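Local coordinates for protein aromatic amino acid beta-eliminating lyase/threonine aldolase (PDB 3LWS) that belongs to the beta-eliminating lyase family of pyridoxal-phosphate-dependent enzymes, within the aminotransferase-like clan, and carries its cofactor covalently bound, at residues E181-Y185 and P285-M289; Y261-A265 and V333-G338; Q271-L275 and F349-R353; H291-Q297 and G325-I331. All coordinates share one frame; numbering follows the deposited sequence.

Interaction 1: E181-Y185 and P285-M289; sequences EMLPY and PVSNM
Val286 packed on Tyr185 and Met182 marks a buried, mostly apolar contact between the short helix 179-186, which follows a strand of the large seven-stranded sheet, and the loop that joins strands 278-281 and 289-295 of the small antiparallel sheet. Val286 sets its CB above the middle of the Tyr185 ring, 3.8 Å from the centroid and 13° off the normal, a CH-pi contact; its CG1 comes within 3.6 Å of Tyr185 CE1. The ring reaches this place because Tyr185 CG lies anti to the backbone N (chi1 168°), which swings it out from the helix toward the loop. The other methyl, Val286 CG2, meets the end of selenomethionine Met182, with CE at 3.8 Å, and Met182 SE also touches Ser287 CB. At the far end Glu181 turns its CG toward Asn288 OD1, 3.1 Å away. The Asn288 amide nitrogen binds the Val333 carbonyl, and a water joins it to Glu181 OE2. That carboxylate oxygen also makes a weak bond to the backbone N of Gly207, next to the cofactor-bearing Lys206. A second water gives hydrogens to Glu181 O (2.7 Å) and Val286 O (2.8 Å) and accepts from Tyr185 N (3.0 Å); it stands between Glu181 O and Tyr185 N, which an unkinked helix would bond directly. No direct hydrogen bond spans the two segments, so cohesion here rests on dispersion and on two waters, one bridging the backbone carbonyls of Glu181 and Val286, the other the side chains of Glu181 and Asn288.

Interaction 2: Y261-A265 and V333-G338; sequences YYEQA and VGDAYG
Tyr261 reaches from its helix across the backbone of Val333 and Gly334 to Asp335. Its CB lies 3.4 Å from Val333 O, and CG rests against the same carbonyl. The ring then slides over the next residue: Gly334 CA stands above its centre, 3.6 Å from the centroid and 14° off the normal, while CE1 comes to 3.3 Å from Gly334 C. At the tip Tyr261 OH donates to Asp335 OD1 over a short 2.5 Å, the oxygen lying near the ring plane but being met from well above its carboxylate plane. Arg257 forms a salt bridge to OD1 of Asp335 and Arg254 one to OD2, which probably keeps the carboxylate ionised and fixes its rotation where Tyr261 OH meets it. One turn on, Gln264 runs past the edge of the Tyr337 ring, and a water gives hydrogens to Gln264 OE1 (2.6 Å) and Gly334 O (2.7 Å). Between them Val333 fills in, its CG2 3.8 Å from Ala265 CB. Helix 258-273 thus holds the turn leading from strand 326-332 into helix 342-355, a strand-to-helix connection of the small alpha/beta domain found in this class of pyridoxal-phosphate enzyme.

Interaction 3: Q271-L275 and F349-R353; sequences QFNAL and FARLR
Gln271 lies across one face of the Phe349 ring, its CG 4.3 Å from the ring centroid and 12° off the normal. CB touches Phe349 CE1 at 3.6 Å, and the bend at chi2 (-73°) folds the amide back so that OE1 also stands over the ring, toward its rim, with the amide plane steeply turned against it. Phe349 in turn directs an edge at the face of Phe272, a T-shaped pair with centroids 5.7 Å apart and planes at 62°; CE1 of Phe349 is the atom that comes over the Phe272 face. Phe316 makes a further edge-to-face contact with Phe349. These residues knit the C-terminal end of helix 258-273 to helix 342-355 in the small alpha/beta domain, where Phe272 also reaches Phe290 and Leu292 on the antiparallel sheet beneath. Deeper in, Leu352 extends its CD2 toward two partners, Phe272 CE1 at 3.9 Å and Leu275 CD1 at 3.8 Å. The second branch of Leu275 serves the outer side of the contact: CD2 packs at 3.6 Å against Arg353 CG, the two side chains crossing at roughly a right angle. Arg353 then bends at chi3, bringing its guanidinium back over the carbonyl of Phe349, one turn earlier in the same helix. Gln271 OE1 approaches the edge of that guanidinium, yet NH2 of Arg353 stays 4.4 Å from it.

Interaction 4: H291-Q297 and G325-I331; sequences HLHFDGQ and GYCSTEI
Leu292 and Phe294 pair with Thr329 and Cys327 where strands 289-295 and 326-332 run antiparallel, their axes 4.6 Å apart at closest and inclined at 157°. Each hydrogen-bonded pair exchanges two bonds; Leu292 N reaches Thr329 O at 2.8 Å and Phe294 N reaches Cys327 O at 2.9 Å. Beyond them Gly296 N adds a bond to Gly325 O. On one face, His291 NE2 donates to Glu330 OE1 over 2.9 Å, in the ring plane and onto the anti lone pair, with an N-H...O angle of 155°. Ring and carboxylate are nearly coplanar, and Arg146 forms a salt bridge to the same oxygen, so OE1 is held by two partners. Farther along this face the rings of His293 and Tyr326 lie side by side, planes 11° apart but slid so that they barely overlap. These are the two central strands of a four-stranded sheet, and they do not form a hairpin: helix 298-312 comes between them in the chain and packs on part of the other face. There Leu292 CB packs on Thr329 CG2 (3.9 Å) and Phe294 CB on Cys327 SG (4.0 Å), while Ile301 of that helix touches both Phe294 and Cys327. Thr329 OG1 turns instead to the carbonyl of Tyr319. At the end of the pairing Gln297, the N-cap of the helix, bends at chi2 to bring OE1 to Gly325 N at 2.9 Å.

How the interactions relate
Interaction 1 joins the large-sheet domain to the loop between strands 278-281 and 289-295; the other three lie within the small domain. Its closest neighbour is interaction 2, about 11 Å away, centre to centre, and the two meet through Asn288 O and Val333 N, probably hydrogen-bonded at 2.8 Å. Interactions 2 and 3 share helix 258-273, with centres about 17 Å apart. Interaction 4 holds the central strands of the antiparallel sheet; Leu292 touches Phe272 of interaction 3, linking the sheet to helix 258-273. Along the chain interaction 4 falls between the two halves of interactions 2 and 3, while interaction 1 crosses both and comes before 4.

Interaction 1: E181-Y185 and P285-M289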
loop_
_atom_site.group_PDB
_atom_site.type_symbol
_atom_site.label_atom_id
_atom_site.label_comp_id
_atom_site.label_asym_id
_atom_site.label_seq_id
_atom_site.Cartn_x
_atom_site.Cartn_y
_atom_site.Cartn_z
ATOM N N GLU A 181 -1.057 -22.986 -5.639
ATOM C CA GLU A 181 -1.000 -24.117 -4.770
ATOM C C GLU A 181 -1.916 -25.215 -5.243
ATOM O O GLU A 181 -1.665 -26.385 -4.925
ATOM C CB GLU A 181 -1.371 -23.742 -3.320
ATOM C CG GLU A 181 -0.394 -22.830 -2.623
ATOM C CD GLU A 181 -0.648 -21.344 -2.849
ATOM O OE1 GLU A 181 -0.986 -20.974 -3.988
ATOM O OE2 GLU A 181 -0.496 -20.558 -1.875
HETATM N N MSE A 182 -2.980 -24.843 -5.957
HETATM C CA MSE A 182 -4.008 -25.778 -6.429
HETATM C C MSE A 182 -3.705 -26.442 -7.790
HETATM O O MSE A 182 -4.364 -27.414 -8.160
HETATM C CB MSE A 182 -5.352 -25.071 -6.551
HETATM C CG MSE A 182 -5.978 -24.687 -5.265
HETATM SE SE MSE A 182 -6.311 -26.227 -4.135
HETATM C CE MSE A 182 -7.006 -27.579 -5.325
ATOM N N LEU A 183 -2.737 -25.907 -8.528
ATOM C CA LEU A 183 -2.474 -26.396 -9.881
ATOM C C LEU A 183 -1.976 -27.865 -9.943
ATOM O O LEU A 183 -2.432 -28.606 -10.792
ATOM C CB LEU A 183 -1.584 -25.403 -10.659
ATOM C CG LEU A 183 -2.188 -23.984 -10.772
ATOM C CD1 LEU A 183 -1.374 -23.043 -11.653
ATOM C CD2 LEU A 183 -3.611 -24.004 -11.253
ATOM N N PRO A 184 -1.099 -28.305 -9.018
ATOM C CA PRO A 184 -0.713 -29.709 -9.067
ATOM C C PRO A 184 -1.911 -30.651 -9.016
ATOM O O PRO A 184 -2.011 -31.556 -9.831
ATOM C CB PRO A 184 0.196 -29.857 -7.840
ATOM C CG PRO A 184 0.753 -28.535 -7.661
ATOM C CD PRO A 184 -0.334 -27.591 -7.990
ATOM N N TYR A 185 -2.850 -30.395 -8.105
ATOM C CA TYR A 185 -4.022 -31.250 -7.923
ATOM C C TYR A 185 -4.983 -31.191 -9.103
ATOM O O TYR A 185 -5.532 -32.201 -9.519
ATOM C CB TYR A 185 -4.773 -30.829 -6.660
ATOM C CG TYR A 185 -6.117 -31.432 -6.517
ATOM C CD1 TYR A 185 -6.270 -32.697 -5.977
ATOM C CD2 TYR A 185 -7.255 -30.759 -6.960
ATOM C CE1 TYR A 185 -7.509 -33.274 -5.869
ATOM C CE2 TYR A 185 -8.493 -31.325 -6.839
ATOM C CZ TYR A 185 -8.624 -32.578 -6.287
ATOM O OH TYR A 185 -9.880 -33.126 -6.174
ATOM N N PRO A 285 -4.943 -33.733 1.941
ATOM C CA PRO A 285 -4.844 -32.415 1.320
ATOM C C PRO A 285 -4.998 -32.452 -0.210
ATOM O O PRO A 285 -4.669 -33.462 -0.822
ATOM C CB PRO A 285 -3.435 -31.989 1.670
ATOM C CG PRO A 285 -3.152 -32.686 2.935
ATOM C CD PRO A 285 -3.808 -34.004 2.831
ATOM N N VAL A 286 -5.519 -31.376 -0.797
ATOM C CA VAL A 286 -5.594 -31.232 -2.239
ATOM C C VAL A 286 -4.643 -30.113 -2.682
ATOM O O VAL A 286 -4.754 -29.624 -3.803
ATOM C CB VAL A 286 -7.074 -30.967 -2.752
ATOM C CG1 VAL A 286 -7.971 -32.145 -2.457
ATOM C CG2 VAL A 286 -7.679 -29.642 -2.210
ATOM N N SER A 287 -3.731 -29.720 -1.786
ATOM C CA SER A 287 -2.798 -28.630 -1.992
ATOM C C SER A 287 -1.686 -28.721 -0.936
ATOM O O SER A 287 -1.527 -29.740 -0.276
ATOM C CB SER A 287 -3.511 -27.311 -1.835
ATOM O OG SER A 287 -3.868 -27.116 -0.485
ATOM N N ASN A 288 -0.944 -27.638 -0.744
ATOM C CA ASN A 288 0.107 -27.610 0.261
ATOM C C ASN A 288 -0.423 -27.406 1.678
ATOM O O ASN A 288 0.357 -27.388 2.607
ATOM C CB ASN A 288 1.140 -26.519 -0.031
ATOM C CG ASN A 288 0.563 -25.146 0.045
ATOM O OD1 ASN A 288 -0.580 -24.935 -0.334
ATOM N ND2 ASN A 288 1.332 -24.211 0.596
HETATM N N MSE A 289 -1.734 -27.250 1.828
HETATM C CA MSE A 289 -2.299 -26.866 3.114
HETATM C C MSE A 289 -3.300 -27.872 3.631
HETATM O O MSE A 289 -3.904 -28.637 2.874
HETATM C CB MSE A 289 -2.947 -25.479 3.007
HETATM C CG MSE A 289 -4.351 -25.489 2.407
HETATM SE SE MSE A 289 -5.248 -23.795 2.715
HETATM C CE MSE A 289 -5.597 -23.951 4.633
HETATM O O HOH W 1 -0.147 -21.532 0.628
HETATM O O HOH W 2 -2.689 -28.808 -5.516
#

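Interaction 2: Y261-A265 and V333-G338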
loop_
_atom_site.group_PDB
_atom_site.type_symbol
_atom_site.label_atom_id
_atom_site.label_comp_id
_atom_site.label_asym_id
_atom_site.label_seq_id
_atom_site.Cartn_x
_atom_site.Cartn_y
_atom_site.Cartn_z
ATOM N N TYR A 261 5.478 -29.239 -2.758
ATOM C CA TYR A 261 4.846 -28.764 -1.505
ATOM C C TYR A 261 3.589 -29.576 -1.247
ATOM O O TYR A 261 3.317 -29.978 -0.104
ATOM C CB TYR A 261 4.475 -27.267 -1.533
ATOM C CG TYR A 261 5.589 -26.259 -1.671
ATOM C CD1 TYR A 261 6.907 -26.546 -1.284
ATOM C CD2 TYR A 261 5.324 -24.983 -2.192
ATOM C CE1 TYR A 261 7.922 -25.589 -1.433
ATOM C CE2 TYR A 261 6.326 -24.031 -2.319
ATOM C CZ TYR A 261 7.625 -24.339 -1.945
ATOM O OH TYR A 261 8.608 -23.393 -2.062
ATOM N N TYR A 262 2.848 -29.852 -2.307
ATOM C CA TYR A 262 1.636 -30.662 -2.251
ATOM C C TYR A 262 1.902 -32.127 -1.867
ATOM O O TYR A 262 1.180 -32.717 -1.027
ATOM C CB TYR A 262 0.909 -30.576 -3.610
ATOM C CG TYR A 262 -0.153 -31.626 -3.915
ATOM C CD1 TYR A 262 -1.215 -31.870 -3.035
ATOM C CD2 TYR A 262 -0.146 -32.311 -5.134
ATOM C CE1 TYR A 262 -2.189 -32.813 -3.324
ATOM C CE2 TYR A 262 -1.139 -33.254 -5.449
ATOM C CZ TYR A 262 -2.150 -33.493 -4.547
ATOM O OH TYR A 262 -3.120 -34.405 -4.837
ATOM N N GLU A 263 2.912 -32.739 -2.482
ATOM C CA GLU A 263 3.228 -34.133 -2.150
ATOM C C GLU A 263 3.665 -34.234 -0.699
ATOM O O GLU A 263 3.301 -35.184 -0.003
ATOM C CB GLU A 263 4.302 -34.689 -3.073
ATOM C CG GLU A 263 3.746 -35.046 -4.453
ATOM C CD GLU A 263 2.636 -36.112 -4.411
ATOM O OE1 GLU A 263 2.669 -36.990 -3.519
ATOM O OE2 GLU A 263 1.722 -36.060 -5.267
ATOM N N GLN A 264 4.405 -33.223 -0.253
ATOM C CA GLN A 264 4.957 -33.190 1.077
ATOM C C GLN A 264 3.869 -33.006 2.147
ATOM O O GLN A 264 3.922 -33.622 3.220
ATOM C CB GLN A 264 5.994 -32.076 1.142
ATOM C CG GLN A 264 7.339 -32.455 0.464
ATOM C CD GLN A 264 8.294 -31.288 0.308
ATOM O OE1 GLN A 264 8.020 -30.159 0.713
ATOM N NE2 GLN A 264 9.438 -31.562 -0.282
ATOM N N ALA A 265 2.883 -32.162 1.826
ATOM C CA ALA A 265 1.738 -31.917 2.657
ATOM C C ALA A 265 0.946 -33.182 2.830
ATOM O O ALA A 265 0.493 -33.485 3.913
ATOM C CB ALA A 265 0.859 -30.812 2.030
ATOM N N VAL A 333 2.559 -25.905 3.470
ATOM C CA VAL A 333 3.941 -26.368 3.199
ATOM C C VAL A 333 4.642 -25.457 2.171
ATOM O O VAL A 333 4.067 -25.082 1.105
ATOM C CB VAL A 333 3.985 -27.887 2.778
ATOM C CG1 VAL A 333 5.421 -28.337 2.323
ATOM C CG2 VAL A 333 3.511 -28.794 3.899
ATOM N N GLY A 334 5.902 -25.137 2.486
ATOM C CA GLY A 334 6.775 -24.298 1.672
ATOM C C GLY A 334 8.216 -24.785 1.757
ATOM O O GLY A 334 8.459 -25.965 1.997
ATOM N N ASP A 335 9.169 -23.866 1.631
ATOM C CA ASP A 335 10.591 -24.226 1.542
ATOM C C ASP A 335 11.137 -24.804 2.847
ATOM O O ASP A 335 12.076 -25.580 2.819
ATOM C CB ASP A 335 11.437 -23.016 1.113
ATOM C CG ASP A 335 11.357 -22.735 -0.374
ATOM O OD1 ASP A 335 10.938 -23.622 -1.145
ATOM O OD2 ASP A 335 11.724 -21.624 -0.775
ATOM N N ALA A 336 10.533 -24.468 3.984
ATOM C CA ALA A 336 11.055 -24.910 5.262
ATOM C C ALA A 336 11.116 -26.427 5.450
ATOM O O ALA A 336 12.164 -26.939 5.884
ATOM C CB ALA A 336 10.319 -24.243 6.409
ATOM N N TYR A 337 10.034 -27.133 5.101
ATOM C CA TYR A 337 9.966 -28.571 5.244
ATOM C C TYR A 337 11.107 -29.279 4.516
ATOM O O TYR A 337 11.725 -30.178 5.067
ATOM C CB TYR A 337 8.654 -29.144 4.721
ATOM C CG TYR A 337 8.488 -30.633 4.974
ATOM C CD1 TYR A 337 8.299 -31.108 6.256
ATOM C CD2 TYR A 337 8.519 -31.554 3.933
ATOM C CE1 TYR A 337 8.145 -32.451 6.506
ATOM C CE2 TYR A 337 8.350 -32.896 4.163
ATOM C CZ TYR A 337 8.165 -33.336 5.463
ATOM O OH TYR A 337 8.002 -34.651 5.771
ATOM N N GLY A 338 11.358 -28.879 3.278
ATOM C CA GLY A 338 12.406 -29.510 2.458
ATOM C C GLY A 338 13.822 -29.307 2.968
ATOM O O GLY A 338 14.745 -29.926 2.475
HETATM O O HOH W 3 9.611 -28.098 0.870
#

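Interaction 3: Q271-L275 and F349-R353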
loop_
_atom_site.group_PDB
_atom_site.type_symbol
_atom_site.label_atom_id
_atom_site.label_comp_id
_atom_site.label_asym_id
_atom_site.label_seq_id
_atom_site.Cartn_x
_atom_site.Cartn_y
_atom_site.Cartn_z
ATOM N N GLN A 271 1.186 -38.679 8.440
ATOM C CA GLN A 271 1.858 -38.798 9.733
ATOM C C GLN A 271 0.973 -38.327 10.893
ATOM O O GLN A 271 0.938 -38.952 11.945
ATOM C CB GLN A 271 3.168 -37.984 9.747
ATOM C CG GLN A 271 4.280 -38.479 8.800
ATOM C CD GLN A 271 4.958 -39.771 9.275
ATOM O OE1 GLN A 271 5.431 -39.886 10.421
ATOM N NE2 GLN A 271 5.028 -40.738 8.379
ATOM N N PHE A 272 0.258 -37.217 10.684
ATOM C CA PHE A 272 -0.570 -36.597 11.732
ATOM C C PHE A 272 -1.809 -37.409 12.017
ATOM O O PHE A 272 -2.192 -37.601 13.182
ATOM C CB PHE A 272 -0.975 -35.149 11.343
ATOM C CG PHE A 272 0.131 -34.123 11.498
ATOM C CD1 PHE A 272 0.738 -33.907 12.723
ATOM C CD2 PHE A 272 0.545 -33.337 10.398
ATOM C CE1 PHE A 272 1.767 -32.951 12.869
ATOM C CE2 PHE A 272 1.531 -32.374 10.542
ATOM C CZ PHE A 272 2.150 -32.180 11.790
ATOM N N ASN A 273 -2.434 -37.906 10.954
ATOM C CA ASN A 273 -3.648 -38.675 11.091
ATOM C C ASN A 273 -3.406 -40.005 11.799
ATOM O O ASN A 273 -4.316 -40.527 12.435
ATOM C CB ASN A 273 -4.321 -38.901 9.749
ATOM C CG ASN A 273 -5.039 -37.654 9.232
ATOM O OD1 ASN A 273 -5.918 -37.109 9.881
ATOM N ND2 ASN A 273 -4.675 -37.233 8.040
ATOM N N ALA A 274 -2.189 -40.530 11.696
ATOM C CA ALA A 274 -1.785 -41.739 12.450
ATOM C C ALA A 274 -1.751 -41.547 13.948
ATOM O O ALA A 274 -1.805 -42.525 14.682
ATOM C CB ALA A 274 -0.412 -42.223 11.994
ATOM N N LEU A 275 -1.610 -40.309 14.410
ATOM C CA LEU A 275 -1.545 -40.026 15.841
ATOM C C LEU A 275 -2.879 -40.153 16.546
ATOM O O LEU A 275 -3.887 -39.637 16.050
ATOM C CB LEU A 275 -1.013 -38.621 16.080
ATOM C CG LEU A 275 0.428 -38.370 15.718
ATOM C CD1 LEU A 275 0.694 -36.855 15.798
ATOM C CD2 LEU A 275 1.346 -39.161 16.659
ATOM N N PHE A 349 9.234 -36.561 14.700
ATOM C CA PHE A 349 8.007 -37.307 14.663
ATOM C C PHE A 349 7.946 -38.428 15.693
ATOM O O PHE A 349 6.861 -38.744 16.183
ATOM C CB PHE A 349 7.693 -37.809 13.239
ATOM C CG PHE A 349 6.880 -36.821 12.426
ATOM C CD1 PHE A 349 5.550 -36.608 12.732
ATOM C CD2 PHE A 349 7.452 -36.093 11.390
ATOM C CE1 PHE A 349 4.781 -35.709 12.022
ATOM C CE2 PHE A 349 6.686 -35.176 10.679
ATOM C CZ PHE A 349 5.359 -34.987 10.997
ATOM N N ALA A 350 9.078 -39.042 16.036
ATOM C CA ALA A 350 9.069 -40.046 17.123
ATOM C C ALA A 350 8.773 -39.348 18.465
ATOM O O ALA A 350 7.963 -39.828 19.282
ATOM C CB ALA A 350 10.407 -40.806 17.183
ATOM N N ARG A 351 9.409 -38.194 18.666
ATOM C CA ARG A 351 9.162 -37.412 19.869
ATOM C C ARG A 351 7.726 -36.907 19.954
ATOM O O ARG A 351 7.133 -36.906 21.045
ATOM C CB ARG A 351 10.129 -36.244 19.992
ATOM C CG ARG A 351 10.015 -35.510 21.352
ATOM C CD ARG A 351 10.308 -36.422 22.585
ATOM N NE ARG A 351 9.913 -35.758 23.835
ATOM C CZ ARG A 351 8.702 -35.826 24.398
ATOM N NH1 ARG A 351 7.720 -36.556 23.864
ATOM N NH2 ARG A 351 8.468 -35.157 25.521
ATOM N N LEU A 352 7.176 -36.492 18.818
ATOM C CA LEU A 352 5.781 -36.100 18.733
ATOM C C LEU A 352 4.901 -37.322 18.989
ATOM O O LEU A 352 3.933 -37.238 19.737
ATOM C CB LEU A 352 5.468 -35.435 17.381
ATOM C CG LEU A 352 4.005 -35.018 17.168
ATOM C CD1 LEU A 352 3.587 -33.931 18.182
ATOM C CD2 LEU A 352 3.782 -34.577 15.730
ATOM N N ARG A 353 5.256 -38.471 18.403
ATOM C CA ARG A 353 4.540 -39.731 18.668
ATOM C C ARG A 353 4.517 -40.100 20.158
ATOM O O ARG A 353 3.502 -40.572 20.657
ATOM C CB ARG A 353 5.127 -40.901 17.849
ATOM C CG ARG A 353 4.301 -41.277 16.629
ATOM C CD ARG A 353 4.814 -42.517 15.872
ATOM N NE ARG A 353 5.692 -42.135 14.776
ATOM C CZ ARG A 353 7.021 -42.182 14.776
ATOM N NH1 ARG A 353 7.717 -42.668 15.788
ATOM N NH2 ARG A 353 7.666 -41.759 13.712
#

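Interaction 4: H291-Q297 and G325-I331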
loop_
_atom_site.group_PDB
_atom_site.type_symbol
_atom_site.label_atom_id
_atom_site.label_comp_id
_atom_site.label_asym_id
_atom_site.label_seq_id
_atom_site.Cartn_x
_atom_site.Cartn_y
_atom_site.Cartn_z
ATOM N N HIS A 291 -5.817 -28.170 7.710
ATOM C CA HIS A 291 -5.895 -27.832 9.128
ATOM C C HIS A 291 -5.604 -29.050 9.957
ATOM O O HIS A 291 -5.963 -30.156 9.584
ATOM C CB HIS A 291 -7.235 -27.215 9.513
ATOM C CG HIS A 291 -7.436 -25.825 8.987
ATOM N ND1 HIS A 291 -8.621 -25.145 9.127
ATOM C CD2 HIS A 291 -6.600 -24.989 8.309
ATOM C CE1 HIS A 291 -8.519 -23.958 8.551
ATOM N NE2 HIS A 291 -7.297 -23.828 8.067
ATOM N N LEU A 292 -4.944 -28.814 11.076
ATOM C CA LEU A 292 -4.514 -29.853 11.989
ATOM C C LEU A 292 -5.292 -29.654 13.288
ATOM O O LEU A 292 -5.049 -28.681 13.999
ATOM C CB LEU A 292 -3.014 -29.723 12.241
ATOM C CG LEU A 292 -2.381 -30.719 13.210
ATOM C CD1 LEU A 292 -2.561 -32.147 12.689
ATOM C CD2 LEU A 292 -0.904 -30.366 13.391
ATOM N N HIS A 293 -6.191 -30.592 13.559
ATOM C CA HIS A 293 -7.070 -30.674 14.733
ATOM C C HIS A 293 -6.584 -31.678 15.805
ATOM O O HIS A 293 -6.306 -32.850 15.481
ATOM C CB HIS A 293 -8.399 -31.244 14.257
ATOM C CG HIS A 293 -9.176 -30.333 13.370
ATOM N ND1 HIS A 293 -10.545 -30.230 13.435
ATOM C CD2 HIS A 293 -8.784 -29.482 12.398
ATOM C CE1 HIS A 293 -10.961 -29.355 12.537
ATOM N NE2 HIS A 293 -9.908 -28.875 11.909
ATOM N N PHE A 294 -6.549 -31.235 17.061
ATOM C CA PHE A 294 -6.228 -32.030 18.223
ATOM C C PHE A 294 -7.468 -32.082 19.134
ATOM O O PHE A 294 -8.027 -31.033 19.484
ATOM C CB PHE A 294 -5.082 -31.384 19.029
ATOM C CG PHE A 294 -3.816 -31.165 18.243
ATOM C CD1 PHE A 294 -3.609 -29.997 17.513
ATOM C CD2 PHE A 294 -2.823 -32.125 18.234
ATOM C CE1 PHE A 294 -2.439 -29.811 16.781
ATOM C CE2 PHE A 294 -1.656 -31.930 17.515
ATOM C CZ PHE A 294 -1.464 -30.786 16.794
ATOM N N ASP A 295 -7.860 -33.276 19.556
ATOM C CA ASP A 295 -8.895 -33.424 20.572
ATOM C C ASP A 295 -8.340 -32.800 21.865
ATOM O O ASP A 295 -7.162 -32.954 22.187
ATOM C CB ASP A 295 -9.292 -34.901 20.778
ATOM C CG ASP A 295 -10.261 -35.448 19.668
ATOM O OD1 ASP A 295 -10.829 -34.682 18.850
ATOM O OD2 ASP A 295 -10.483 -36.679 19.641
ATOM N N GLY A 296 -9.183 -32.054 22.554
ATOM C CA GLY A 296 -8.775 -31.340 23.748
ATOM C C GLY A 296 -8.535 -29.873 23.396
ATOM O O GLY A 296 -8.479 -29.509 22.248
ATOM N N GLN A 297 -8.354 -29.041 24.406
ATOM C CA GLN A 297 -8.238 -27.598 24.214
ATOM C C GLN A 297 -6.769 -27.207 24.379
ATOM O O GLN A 297 -5.933 -28.029 24.851
ATOM C CB GLN A 297 -9.136 -26.870 25.231
ATOM C CG GLN A 297 -10.652 -27.293 25.317
ATOM C CD GLN A 297 -11.545 -26.910 24.109
ATOM O OE1 GLN A 297 -12.667 -27.412 23.976
ATOM N NE2 GLN A 297 -11.045 -26.071 23.223
ATOM N N GLY A 325 -14.340 -28.639 21.961
ATOM C CA GLY A 325 -13.762 -29.937 22.291
ATOM C C GLY A 325 -12.504 -30.315 21.525
ATOM O O GLY A 325 -12.009 -31.422 21.676
ATOM N N TYR A 326 -12.012 -29.412 20.676
ATOM C CA TYR A 326 -10.743 -29.596 19.969
ATOM C C TYR A 326 -10.096 -28.231 19.724
ATOM O O TYR A 326 -10.720 -27.201 19.959
ATOM C CB TYR A 326 -10.989 -30.354 18.653
ATOM C CG TYR A 326 -11.656 -29.549 17.565
ATOM C CD1 TYR A 326 -13.018 -29.317 17.570
ATOM C CD2 TYR A 326 -10.903 -29.031 16.526
ATOM C CE1 TYR A 326 -13.644 -28.564 16.521
ATOM C CE2 TYR A 326 -11.491 -28.264 15.508
ATOM C CZ TYR A 326 -12.855 -28.053 15.501
ATOM O OH TYR A 326 -13.348 -27.304 14.479
ATOM N N CYS A 327 -8.834 -28.227 19.311
ATOM C CA CYS A 327 -8.121 -27.005 18.944
ATOM C C CYS A 327 -7.406 -27.242 17.638
ATOM O O CYS A 327 -7.089 -28.384 17.281
ATOM C CB CYS A 327 -7.117 -26.582 20.027
ATOM S SG CYS A 327 -6.041 -27.875 20.597
ATOM N N SER A 328 -7.131 -26.166 16.930
ATOM C CA SER A 328 -6.785 -26.253 15.514
ATOM C C SER A 328 -5.654 -25.329 15.158
ATOM O O SER A 328 -5.475 -24.284 15.776
ATOM C CB SER A 328 -8.002 -25.846 14.680
ATOM O OG SER A 328 -7.750 -25.969 13.301
ATOM N N THR A 329 -4.858 -25.746 14.173
ATOM C CA THR A 329 -3.862 -24.879 13.583
ATOM C C THR A 329 -3.809 -25.147 12.087
ATOM O O THR A 329 -4.259 -26.201 11.603
ATOM C CB THR A 329 -2.484 -25.073 14.193
ATOM O OG1 THR A 329 -1.680 -23.916 13.901
ATOM C CG2 THR A 329 -1.792 -26.350 13.643
ATOM N N GLU A 330 -3.276 -24.190 11.354
ATOM C CA GLU A 330 -3.211 -24.302 9.893
ATOM C C GLU A 330 -1.752 -24.588 9.447
ATOM O O GLU A 330 -0.830 -23.925 9.866
ATOM C CB GLU A 330 -3.735 -23.029 9.255
ATOM C CG GLU A 330 -3.709 -23.009 7.736
ATOM C CD GLU A 330 -4.365 -21.764 7.171
ATOM O OE1 GLU A 330 -5.613 -21.666 7.192
ATOM O OE2 GLU A 330 -3.622 -20.880 6.715
ATOM N N ILE A 331 -1.574 -25.595 8.613
ATOM C CA ILE A 331 -0.251 -25.948 8.066
ATOM C C ILE A 331 -0.267 -25.595 6.591
ATOM O O ILE A 331 -1.145 -26.057 5.876
ATOM C CB ILE A 331 -0.008 -27.479 8.165
ATOM C CG1 ILE A 331 -0.086 -27.984 9.613
ATOM C CG2 ILE A 331 1.313 -27.854 7.479
ATOM C CD1 ILE A 331 0.808 -27.285 10.614
#